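Local coordinates for proto-oncogene tyrosine-protein kinase receptor Ret (Danio rerio, PDB 7AMK) that is a receptor tyrosine kinase whose calcium-binding, cadherin-like extracellular domains probably recognise GDNF bound to its co-receptor GFR alpha 1, at residues Thr128-Glu133 against Glu216-Ser221; Ile166-Val171 against Leu203-Met208; Val176-Asp181 against Glu199-Asp204. The protein carries 4 engineered substitutions. All blocks are in the same frame, centred on the assembly; numbering follows the deposited sequence.

Contact 1: Thr128-Glu133 against Glu216-Ser221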
loop_
_atom_site.group_PDB
_atom_site.type_symbol
_atom_site.label_atom_id
_atom_site.label_comp_id
_atom_site.label_asym_id
_atom_site.label_seq_id
_atom_site.Cartn_x
_atom_site.Cartn_y
_atom_site.Cartn_z
ATOM N N THR A 128 -48.955 -14.609 -33.005
ATOM C CA THR A 128 -48.364 -15.938 -32.877
ATOM C C THR A 128 -47.976 -16.496 -34.238
ATOM O O THR A 128 -46.926 -17.129 -34.375
ATOM C CB THR A 128 -49.341 -16.907 -32.189
ATOM O OG1 THR A 128 -49.865 -16.321 -30.992
ATOM C CG2 THR A 128 -48.630 -18.217 -31.837
ATOM N N LEU A 129 -48.838 -16.313 -35.248
ATOM C CA LEU A 129 -48.511 -16.783 -36.590
ATOM C C LEU A 129 -47.207 -16.174 -37.086
ATOM O O LEU A 129 -46.398 -16.849 -37.739
ATOM C CB LEU A 129 -49.648 -16.444 -37.554
ATOM C CG LEU A 129 -49.344 -16.644 -39.048
ATOM C CD1 LEU A 129 -49.053 -18.121 -39.403
ATOM C CD2 LEU A 129 -50.477 -16.105 -39.910
ATOM N N CYS A 130 -46.993 -14.901 -36.772
ATOM C CA CYS A 130 -45.863 -14.103 -37.213
ATOM C C CYS A 130 -44.571 -14.401 -36.450
ATOM O O CYS A 130 -43.510 -14.567 -37.063
ATOM C CB CYS A 130 -46.238 -12.626 -37.069
ATOM S SG CYS A 130 -47.214 -12.040 -38.480
ATOM N N PHE A 131 -44.634 -14.445 -35.117
ATOM C CA PHE A 131 -43.428 -14.443 -34.301
ATOM C C PHE A 131 -43.543 -15.437 -33.160
ATOM O O PHE A 131 -44.587 -15.513 -32.504
ATOM C CB PHE A 131 -43.136 -13.063 -33.701
ATOM C CG PHE A 131 -42.878 -11.990 -34.712
ATOM C CD1 PHE A 131 -41.657 -11.909 -35.376
ATOM C CD2 PHE A 131 -43.832 -11.018 -34.958
ATOM C CE1 PHE A 131 -41.421 -10.893 -36.289
ATOM C CE2 PHE A 131 -43.588 -9.991 -35.872
ATOM C CZ PHE A 131 -42.383 -9.940 -36.542
ATOM N N PRO A 132 -42.470 -16.176 -32.877
ATOM C CA PRO A 132 -42.455 -17.039 -31.691
ATOM C C PRO A 132 -42.838 -16.271 -30.438
ATOM O O PRO A 132 -42.673 -15.055 -30.334
ATOM C CB PRO A 132 -41.008 -17.519 -31.615
ATOM C CG PRO A 132 -40.498 -17.401 -33.031
ATOM C CD PRO A 132 -41.216 -16.241 -33.645
ATOM N N GLU A 133 -43.355 -17.017 -29.468
ATOM C CA GLU A 133 -43.829 -16.408 -28.233
ATOM C C GLU A 133 -42.733 -15.578 -27.572
ATOM O O GLU A 133 -42.911 -14.381 -27.309
ATOM C CB GLU A 133 -44.344 -17.503 -27.307
ATOM C CG GLU A 133 -45.481 -18.299 -27.923
ATOM C CD GLU A 133 -45.012 -19.353 -28.904
ATOM O OE1 GLU A 133 -43.841 -19.787 -28.794
ATOM O OE2 GLU A 133 -45.815 -19.751 -29.782
ATOM N N GLU A 216 -52.483 -7.069 -42.917
ATOM C CA GLU A 216 -52.223 -6.743 -41.523
ATOM C C GLU A 216 -50.725 -6.720 -41.249
ATOM O O GLU A 216 -49.939 -7.421 -41.893
ATOM C CB GLU A 216 -52.875 -7.769 -40.595
ATOM C CG GLU A 216 -54.177 -8.335 -41.077
ATOM C CD GLU A 216 -55.324 -7.804 -40.281
ATOM O OE1 GLU A 216 -55.140 -6.726 -39.670
ATOM O OE2 GLU A 216 -56.393 -8.464 -40.255
ATOM N N GLU A 217 -50.333 -5.951 -40.240
ATOM C CA GLU A 217 -48.931 -5.921 -39.854
ATOM C C GLU A 217 -48.784 -6.093 -38.347
ATOM O O GLU A 217 -49.588 -5.563 -37.574
ATOM C CB GLU A 217 -48.275 -4.617 -40.320
ATOM C CG GLU A 217 -48.997 -3.423 -39.819
ATOM C CD GLU A 217 -48.542 -2.124 -40.455
ATOM O OE1 GLU A 217 -47.481 -2.095 -41.117
ATOM O OE2 GLU A 217 -49.268 -1.125 -40.285
ATOM N N VAL A 218 -47.744 -6.837 -37.944
ATOM C CA VAL A 218 -47.358 -7.030 -36.548
ATOM C C VAL A 218 -45.874 -6.692 -36.424
ATOM O O VAL A 218 -45.065 -7.148 -37.239
ATOM C CB VAL A 218 -47.592 -8.486 -36.047
ATOM C CG1 VAL A 218 -47.177 -8.617 -34.601
ATOM C CG2 VAL A 218 -49.014 -8.914 -36.176
ATOM N N PHE A 219 -45.508 -5.941 -35.384
ATOM C CA PHE A 219 -44.115 -5.571 -35.153
ATOM C C PHE A 219 -43.546 -6.306 -33.946
ATOM O O PHE A 219 -44.254 -6.588 -32.983
ATOM C CB PHE A 219 -43.960 -4.073 -34.949
ATOM C CG PHE A 219 -44.484 -3.252 -36.081
ATOM C CD1 PHE A 219 -45.828 -2.894 -36.138
ATOM C CD2 PHE A 219 -43.629 -2.836 -37.102
ATOM C CE1 PHE A 219 -46.313 -2.121 -37.202
ATOM C CE2 PHE A 219 -44.107 -2.068 -38.156
ATOM C CZ PHE A 219 -45.445 -1.708 -38.202
ATOM N N ARG A 220 -42.248 -6.600 -34.003
ATOM C CA ARG A 220 -41.547 -7.333 -32.953
ATOM C C ARG A 220 -40.168 -6.718 -32.757
ATOM O O ARG A 220 -39.364 -6.648 -33.694
ATOM C CB ARG A 220 -41.432 -8.814 -33.321
ATOM C CG ARG A 220 -40.680 -9.667 -32.309
ATOM C CD ARG A 220 -41.019 -9.226 -30.897
ATOM N NE ARG A 220 -40.790 -10.287 -29.930
ATOM C CZ ARG A 220 -41.742 -10.841 -29.193
ATOM N NH1 ARG A 220 -42.993 -10.416 -29.254
ATOM N NH2 ARG A 220 -41.428 -11.844 -28.374
ATOM N N SER A 221 -39.895 -6.274 -31.546
ATOM C CA SER A 221 -38.605 -5.689 -31.210
ATOM C C SER A 221 -37.611 -6.777 -30.801
ATOM O O SER A 221 -37.922 -7.595 -29.938
ATOM C CB SER A 221 -38.785 -4.700 -30.063
ATOM O OG SER A 221 -37.615 -3.955 -29.863
#

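Contact 2: Ile166-Val171 against Leu203-Met208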
loop_
_atom_site.group_PDB
_atom_site.type_symbol
_atom_site.label_atom_id
_atom_site.label_comp_id
_atom_site.label_asym_id
_atom_site.label_seq_id
_atom_site.Cartn_x
_atom_site.Cartn_y
_atom_site.Cartn_z
ATOM N N ILE A 166 -47.456 -14.149 -46.198
ATOM C CA ILE A 166 -46.680 -13.623 -45.081
ATOM C C ILE A 166 -45.347 -13.139 -45.614
ATOM O O ILE A 166 -44.607 -13.919 -46.221
ATOM C CB ILE A 166 -46.444 -14.680 -43.990
ATOM C CG1 ILE A 166 -47.750 -15.296 -43.514
ATOM C CG2 ILE A 166 -45.718 -14.063 -42.802
ATOM C CD1 ILE A 166 -47.585 -16.211 -42.300
ATOM N N SER A 167 -45.026 -11.872 -45.386
ATOM C CA SER A 167 -43.692 -11.388 -45.707
ATOM C C SER A 167 -43.120 -10.648 -44.498
ATOM O O SER A 167 -43.861 -10.185 -43.632
ATOM C CB SER A 167 -43.726 -10.519 -46.978
ATOM O OG SER A 167 -44.519 -9.358 -46.829
ATOM N N TYR A 168 -41.794 -10.563 -44.423
ATOM C CA TYR A 168 -41.121 -9.909 -43.306
ATOM C C TYR A 168 -40.215 -8.801 -43.825
ATOM O O TYR A 168 -39.755 -8.846 -44.967
ATOM C CB TYR A 168 -40.282 -10.908 -42.487
ATOM C CG TYR A 168 -41.103 -11.924 -41.767
ATOM C CD1 TYR A 168 -41.487 -13.106 -42.391
ATOM C CD2 TYR A 168 -41.535 -11.707 -40.457
ATOM C CE1 TYR A 168 -42.254 -14.052 -41.733
ATOM C CE2 TYR A 168 -42.305 -12.616 -39.811
ATOM C CZ TYR A 168 -42.673 -13.796 -40.453
ATOM O OH TYR A 168 -43.444 -14.722 -39.788
ATOM N N GLY A 169 -39.979 -7.790 -42.985
ATOM C CA GLY A 169 -38.995 -6.767 -43.291
ATOM C C GLY A 169 -38.304 -6.237 -42.053
ATOM O O GLY A 169 -38.844 -6.302 -40.946
ATOM N N VAL A 170 -37.094 -5.727 -42.233
ATOM C CA VAL A 170 -36.441 -4.941 -41.189
ATOM C C VAL A 170 -36.887 -3.498 -41.332
ATOM O O VAL A 170 -36.707 -2.886 -42.392
ATOM C CB VAL A 170 -34.909 -5.027 -41.251
ATOM C CG1 VAL A 170 -34.313 -4.046 -40.236
ATOM C CG2 VAL A 170 -34.439 -6.408 -40.908
ATOM N N VAL A 171 -37.457 -2.957 -40.260
ATOM C CA VAL A 171 -37.848 -1.555 -40.228
ATOM C C VAL A 171 -36.597 -0.735 -39.942
ATOM O O VAL A 171 -36.040 -0.798 -38.837
ATOM C CB VAL A 171 -38.936 -1.294 -39.188
ATOM C CG1 VAL A 171 -38.889 0.127 -38.751
ATOM C CG2 VAL A 171 -40.295 -1.598 -39.787
ATOM N N LEU A 203 -33.301 -4.004 -33.342
ATOM C CA LEU A 203 -34.022 -4.241 -34.580
ATOM C C LEU A 203 -35.507 -4.308 -34.268
ATOM O O LEU A 203 -35.916 -4.775 -33.194
ATOM C CB LEU A 203 -33.566 -5.553 -35.274
ATOM C CG LEU A 203 -32.083 -5.658 -35.690
ATOM C CD1 LEU A 203 -31.745 -7.007 -36.401
ATOM C CD2 LEU A 203 -31.730 -4.495 -36.615
ATOM N N ASP A 204 -36.301 -3.782 -35.192
ATOM C CA ASP A 204 -37.742 -3.977 -35.214
ATOM C C ASP A 204 -38.091 -4.718 -36.500
ATOM O O ASP A 204 -37.846 -4.211 -37.601
ATOM C CB ASP A 204 -38.493 -2.638 -35.117
ATOM C CG ASP A 204 -39.826 -2.763 -34.351
ATOM O OD1 ASP A 204 -40.043 -3.783 -33.673
ATOM O OD2 ASP A 204 -40.669 -1.844 -34.430
ATOM N N ILE A 205 -38.624 -5.944 -36.350
ATOM C CA ILE A 205 -39.101 -6.785 -37.447
ATOM C C ILE A 205 -40.592 -6.510 -37.672
ATOM O O ILE A 205 -41.367 -6.403 -36.714
ATOM C CB ILE A 205 -38.855 -8.271 -37.110
ATOM C CG1 ILE A 205 -37.374 -8.534 -36.795
ATOM C CG2 ILE A 205 -39.315 -9.200 -38.236
ATOM C CD1 ILE A 205 -36.394 -8.030 -37.865
ATOM N N VAL A 206 -40.999 -6.369 -38.936
ATOM C CA VAL A 206 -42.405 -6.216 -39.314
ATOM C C VAL A 206 -42.842 -7.464 -40.061
ATOM O O VAL A 206 -42.152 -7.924 -40.984
ATOM C CB VAL A 206 -42.648 -4.967 -40.182
ATOM C CG1 VAL A 206 -41.974 -5.116 -41.523
ATOM C CG2 VAL A 206 -44.139 -4.763 -40.402
ATOM N N CYS A 207 -43.996 -8.000 -39.668
ATOM C CA CYS A 207 -44.645 -9.131 -40.318
ATOM C C CYS A 207 -45.923 -8.626 -41.004
ATOM O O CYS A 207 -46.762 -7.988 -40.359
ATOM C CB CYS A 207 -44.956 -10.218 -39.289
ATOM S SG CYS A 207 -45.777 -11.670 -39.908
ATOM N N MET A 208 -46.054 -8.892 -42.307
ATOM C CA MET A 208 -47.187 -8.421 -43.110
ATOM C C MET A 208 -47.969 -9.623 -43.616
ATOM O O MET A 208 -47.414 -10.489 -44.286
ATOM C CB MET A 208 -46.716 -7.552 -44.276
ATOM C CG MET A 208 -45.976 -6.317 -43.795
ATOM S SD MET A 208 -45.005 -5.448 -45.034
ATOM C CE MET A 208 -46.212 -4.183 -45.489
#

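Contact 3: Val176-Asp181 against Glu199-Asp204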
loop_
_atom_site.group_PDB
_atom_site.type_symbol
_atom_site.label_atom_id
_atom_site.label_comp_id
_atom_site.label_asym_id
_atom_site.label_seq_id
_atom_site.Cartn_x
_atom_site.Cartn_y
_atom_site.Cartn_z
ATOM N N VAL A 176 -29.160 0.193 -41.205
ATOM C CA VAL A 176 -28.654 -0.889 -40.370
ATOM C C VAL A 176 -28.117 -1.987 -41.281
ATOM O O VAL A 176 -28.651 -2.206 -42.377
ATOM C CB VAL A 176 -29.754 -1.404 -39.427
ATOM C CG1 VAL A 176 -29.298 -2.630 -38.677
ATOM C CG2 VAL A 176 -30.112 -0.320 -38.427
ATOM N N PRO A 177 -27.067 -2.661 -40.906
ATOM C CA PRO A 177 -26.573 -3.763 -41.749
ATOM C C PRO A 177 -27.379 -5.059 -41.591
ATOM O O PRO A 177 -26.821 -6.161 -41.590
ATOM C CB PRO A 177 -25.117 -3.922 -41.274
ATOM C CG PRO A 177 -25.114 -3.441 -39.870
ATOM C CD PRO A 177 -26.116 -2.306 -39.838
ATOM N N PHE A 178 -28.694 -4.947 -41.460
ATOM C CA PHE A 178 -29.582 -6.096 -41.384
ATOM C C PHE A 178 -30.766 -5.864 -42.315
ATOM O O PHE A 178 -31.258 -4.740 -42.430
ATOM C CB PHE A 178 -30.063 -6.329 -39.948
ATOM C CG PHE A 178 -28.944 -6.572 -38.957
ATOM C CD1 PHE A 178 -28.327 -5.514 -38.298
ATOM C CD2 PHE A 178 -28.501 -7.849 -38.698
ATOM C CE1 PHE A 178 -27.279 -5.745 -37.386
ATOM C CE2 PHE A 178 -27.480 -8.073 -37.784
ATOM C CZ PHE A 178 -26.862 -7.030 -37.136
ATOM N N ALA A 179 -31.206 -6.921 -42.995
ATOM C CA ALA A 179 -32.332 -6.847 -43.914
ATOM C C ALA A 179 -32.996 -8.223 -43.947
ATOM O O ALA A 179 -32.483 -9.190 -43.383
ATOM C CB ALA A 179 -31.872 -6.404 -45.312
ATOM N N VAL A 180 -34.143 -8.322 -44.606
ATOM C CA VAL A 180 -34.769 -9.611 -44.866
ATOM C C VAL A 180 -34.537 -9.972 -46.332
ATOM O O VAL A 180 -34.656 -9.117 -47.222
ATOM C CB VAL A 180 -36.272 -9.603 -44.527
ATOM C CG1 VAL A 180 -36.932 -10.875 -45.097
ATOM C CG2 VAL A 180 -36.496 -9.517 -43.039
ATOM N N ASP A 181 -34.197 -11.235 -46.580
ATOM C CA ASP A 181 -34.166 -11.781 -47.933
ATOM C C ASP A 181 -35.589 -12.189 -48.317
ATOM O O ASP A 181 -36.132 -13.162 -47.780
ATOM C CB ASP A 181 -33.195 -12.956 -47.998
ATOM C CG ASP A 181 -33.240 -13.691 -49.345
ATOM O OD1 ASP A 181 -34.229 -13.542 -50.090
ATOM O OD2 ASP A 181 -32.285 -14.443 -49.652
ATOM N N GLU A 199 -22.020 -2.691 -29.811
ATOM C CA GLU A 199 -22.048 -4.036 -29.244
ATOM C C GLU A 199 -23.426 -4.682 -29.287
ATOM O O GLU A 199 -23.524 -5.878 -29.008
ATOM C CB GLU A 199 -21.574 -4.034 -27.770
ATOM C CG GLU A 199 -20.276 -3.226 -27.477
ATOM C CD GLU A 199 -19.744 -3.457 -26.065
ATOM O OE1 GLU A 199 -19.787 -4.620 -25.588
ATOM O OE2 GLU A 199 -19.284 -2.471 -25.430
ATOM N N VAL A 200 -24.478 -3.924 -29.594
ATOM C CA VAL A 200 -25.858 -4.415 -29.619
ATOM C C VAL A 200 -26.604 -3.666 -30.712
ATOM O O VAL A 200 -26.643 -2.431 -30.706
ATOM C CB VAL A 200 -26.595 -4.194 -28.281
ATOM C CG1 VAL A 200 -28.043 -4.666 -28.415
ATOM C CG2 VAL A 200 -25.922 -4.892 -27.099
ATOM N N TYR A 201 -27.208 -4.382 -31.643
ATOM C CA TYR A 201 -28.072 -3.734 -32.616
ATOM C C TYR A 201 -29.526 -3.979 -32.239
ATOM O O TYR A 201 -29.945 -5.124 -32.071
ATOM C CB TYR A 201 -27.786 -4.230 -34.023
ATOM C CG TYR A 201 -26.564 -3.621 -34.656
ATOM C CD1 TYR A 201 -25.302 -4.165 -34.450
ATOM C CD2 TYR A 201 -26.679 -2.507 -35.476
ATOM C CE1 TYR A 201 -24.208 -3.610 -35.008
ATOM C CE2 TYR A 201 -25.597 -1.957 -36.062
ATOM C CZ TYR A 201 -24.352 -2.505 -35.833
ATOM O OH TYR A 201 -23.264 -1.947 -36.466
ATOM N N HIS A 202 -30.279 -2.900 -32.096
ATOM C CA HIS A 202 -31.710 -2.974 -31.856
ATOM C C HIS A 202 -32.438 -3.013 -33.188
ATOM O O HIS A 202 -32.195 -2.177 -34.066
ATOM C CB HIS A 202 -32.193 -1.783 -31.031
ATOM C CG HIS A 202 -31.657 -1.765 -29.633
ATOM N ND1 HIS A 202 -32.121 -2.612 -28.645
ATOM C CD2 HIS A 202 -30.682 -1.014 -29.059
ATOM C CE1 HIS A 202 -31.463 -2.375 -27.521
ATOM N NE2 HIS A 202 -30.588 -1.411 -27.744
ATOM N N LEU A 203 -33.301 -4.004 -33.342
ATOM C CA LEU A 203 -34.022 -4.241 -34.580
ATOM C C LEU A 203 -35.507 -4.308 -34.268
ATOM O O LEU A 203 -35.916 -4.775 -33.194
ATOM C CB LEU A 203 -33.566 -5.553 -35.274
ATOM C CG LEU A 203 -32.083 -5.658 -35.690
ATOM C CD1 LEU A 203 -31.745 -7.007 -36.401
ATOM C CD2 LEU A 203 -31.730 -4.495 -36.615
ATOM N N ASP A 204 -36.301 -3.782 -35.192
ATOM C CA ASP A 204 -37.742 -3.977 -35.214
ATOM C C ASP A 204 -38.091 -4.718 -36.500
ATOM O O ASP A 204 -37.846 -4.211 -37.601
ATOM C CB ASP A 204 -38.493 -2.638 -35.117
ATOM C CG ASP A 204 -39.826 -2.763 -34.351
ATOM O OD1 ASP A 204 -40.043 -3.783 -33.673
ATOM O OD2 ASP A 204 -40.669 -1.844 -34.430
#

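Contact 1: Thr128-Glu133 against Glu216-Ser221
Phe131 and Arg220 meet where the chain leaving the helix that ends at Cys130 passes over the strand through Glu216-Ser221, with the nearest CA pair, Cys130 and Val218, 7.3 Å apart. At that spacing side chains fill the gap and the backbones do not pair. Phe131 is the first residue to leave helical geometry. Arg220 CB sits directly over the centre of one face of the Phe131 ring, 3.4 Å from the centroid. This is a CH-pi contact. The ring edge is used as well: Phe131 CE2 lies 3.5 Å from Val218 O, which is near the ring plane. Phe131 CE2 is also 4.0 Å from Val218 CG1. Arg220 CG is anti to the backbone N (chi1 178°), which sets it against Phe131 CD1 and CG. The chain bends at chi2. The arginine runs past the phenylalanine in the opposite direction, and its guanidinium plane is only 12° from the ring plane. Its far end reaches the segment Pro132-Glu133. There Arg220 NH2 donates a hydrogen bond of 3.1 Å to Glu133 O, bent to 139° at the hydrogen. The nitrogen stands above the carbonyl plane. The carboxylate of Glu133 is engaged elsewhere, in a salt bridge to Arg154. Next to the ring, Cys130 SG touches Val218 CG2 at 4.3 Å. This sulfur is in a disulfide with Cys207 on the neighbouring strand 200-210, and the Phe131 ring also packs on Ile205 and Cys207 of that strand. The short helix 126-130 and the segment after it are therefore fixed to one sheet of the second cadherin-like domain by a disulfide, an aromatic ring and an arginine hydrogen bond, within an E-set beta-sandwich.

Contact 2: Ile166-Val171 against Leu203-Met208
Val206 touches both Gly169 and Val171 across the contact. Val206 CG1 stands between the backbone N and the carbonyl carbon (chi1 67°). From there Val206 CG1 lies against the Gly169 backbone, 3.4 Å from Gly169 O. Val171 CG2 comes against Val206 CB at 4.1 Å, the two side chains crossing at about a right angle. Met208 puts its CB beside Ser167 OG, on the same face as Val206, and the rest of its chain bends at chi3. The strands are antiparallel, at 160°. Ser167 with Met208 and Gly169 with Val206 are hydrogen-bonded pairs, and Val171 N adds a bond to Asp204 O. Strand 165-170 is an outermost strand of the four-stranded sheet of this cadherin-like sandwich. On the other face Tyr168 lies obliquely beside Cys207: Tyr168 CE2 is 3.6 Å from Cys207 SG, a sulfur-aromatic contact. Tyr168 OH is hydrogen-bonded to Cys130 O. An alanine at Tyr168 would probably leave one side of the Cys130-Cys207 disulfide poorly packed and Cys130 O without this hydroxyl partner. Further along this face, Val170 CG2 meets Ile205 CD1 at 4.0 Å.

Contact 3: Val176-Asp181 against Glu199-Asp204
Phe178 turns the edge of its ring toward the face of Tyr201. The ring planes are 62° apart and the centroids are 5.3 Å apart, an edge-to-face pair. Phe178 CE1 makes the approach, 3.5 Å from Tyr201 CG. It stands over the tyrosine ring but offset toward its rim, on the side where CB joins. The side chains cross at about a right angle. Leu203 crosses Phe178 in the same fashion but meets the flat of the ring. Leu203 CD1 lies over one face, displaced toward the rim, and is 3.8 Å from Phe178 CG. The phenyl group thus has a methyl over a face and an aromatic ring at its edge. No hydrogen bond joins the two segments; the CA atoms of Val176 and Tyr201 are 8.3 Å apart. This is the facing of two sheets in a beta-sandwich. Strand 178-181 lies at the border of the three-stranded sheet, and strand 200-210 belongs to the four-stranded sheet of the same cadherin-like domain. The other methyl of the leucine, Leu203 CD2, goes to Val176 CG1 at 3.7 Å, where the two side chains meet at a slant. Val176 also runs past Tyr201 in the opposite direction, Val176 CG1 being 4.1 Å from Tyr201 CD2. Farther out on the tyrosine, Pro177 CD is 3.8 Å from Tyr201 CE2, with its ring carbons set across the phenol. Tyr201 also packs on Ile226 of strand 215-227, and Val224 of that strand packs on Leu203. Val189 lies against Phe178 from strand 186-189.

Overall arrangement
All three contacts use the four-stranded sheet of the second cadherin-like domain, and none is wholly buried. Contact 2 lies within that sheet, so backbone hydrogen bonds carry much of it. Contacts 1 and 3 join the sheet to other parts by side chains. Contact 3 faces the second sheet and is wholly apolar. Contact 1 brings a helix end onto the sheet and mixes a buried ring with a more exposed arginine bond. Contacts 2 and 3 share Leu203 and Asp204 on strand 200-210. The Cys130-Cys207 disulfide joins contacts 1 and 2. Along the chain, contacts 2 and 3 are nested inside the loop that contact 1 closes.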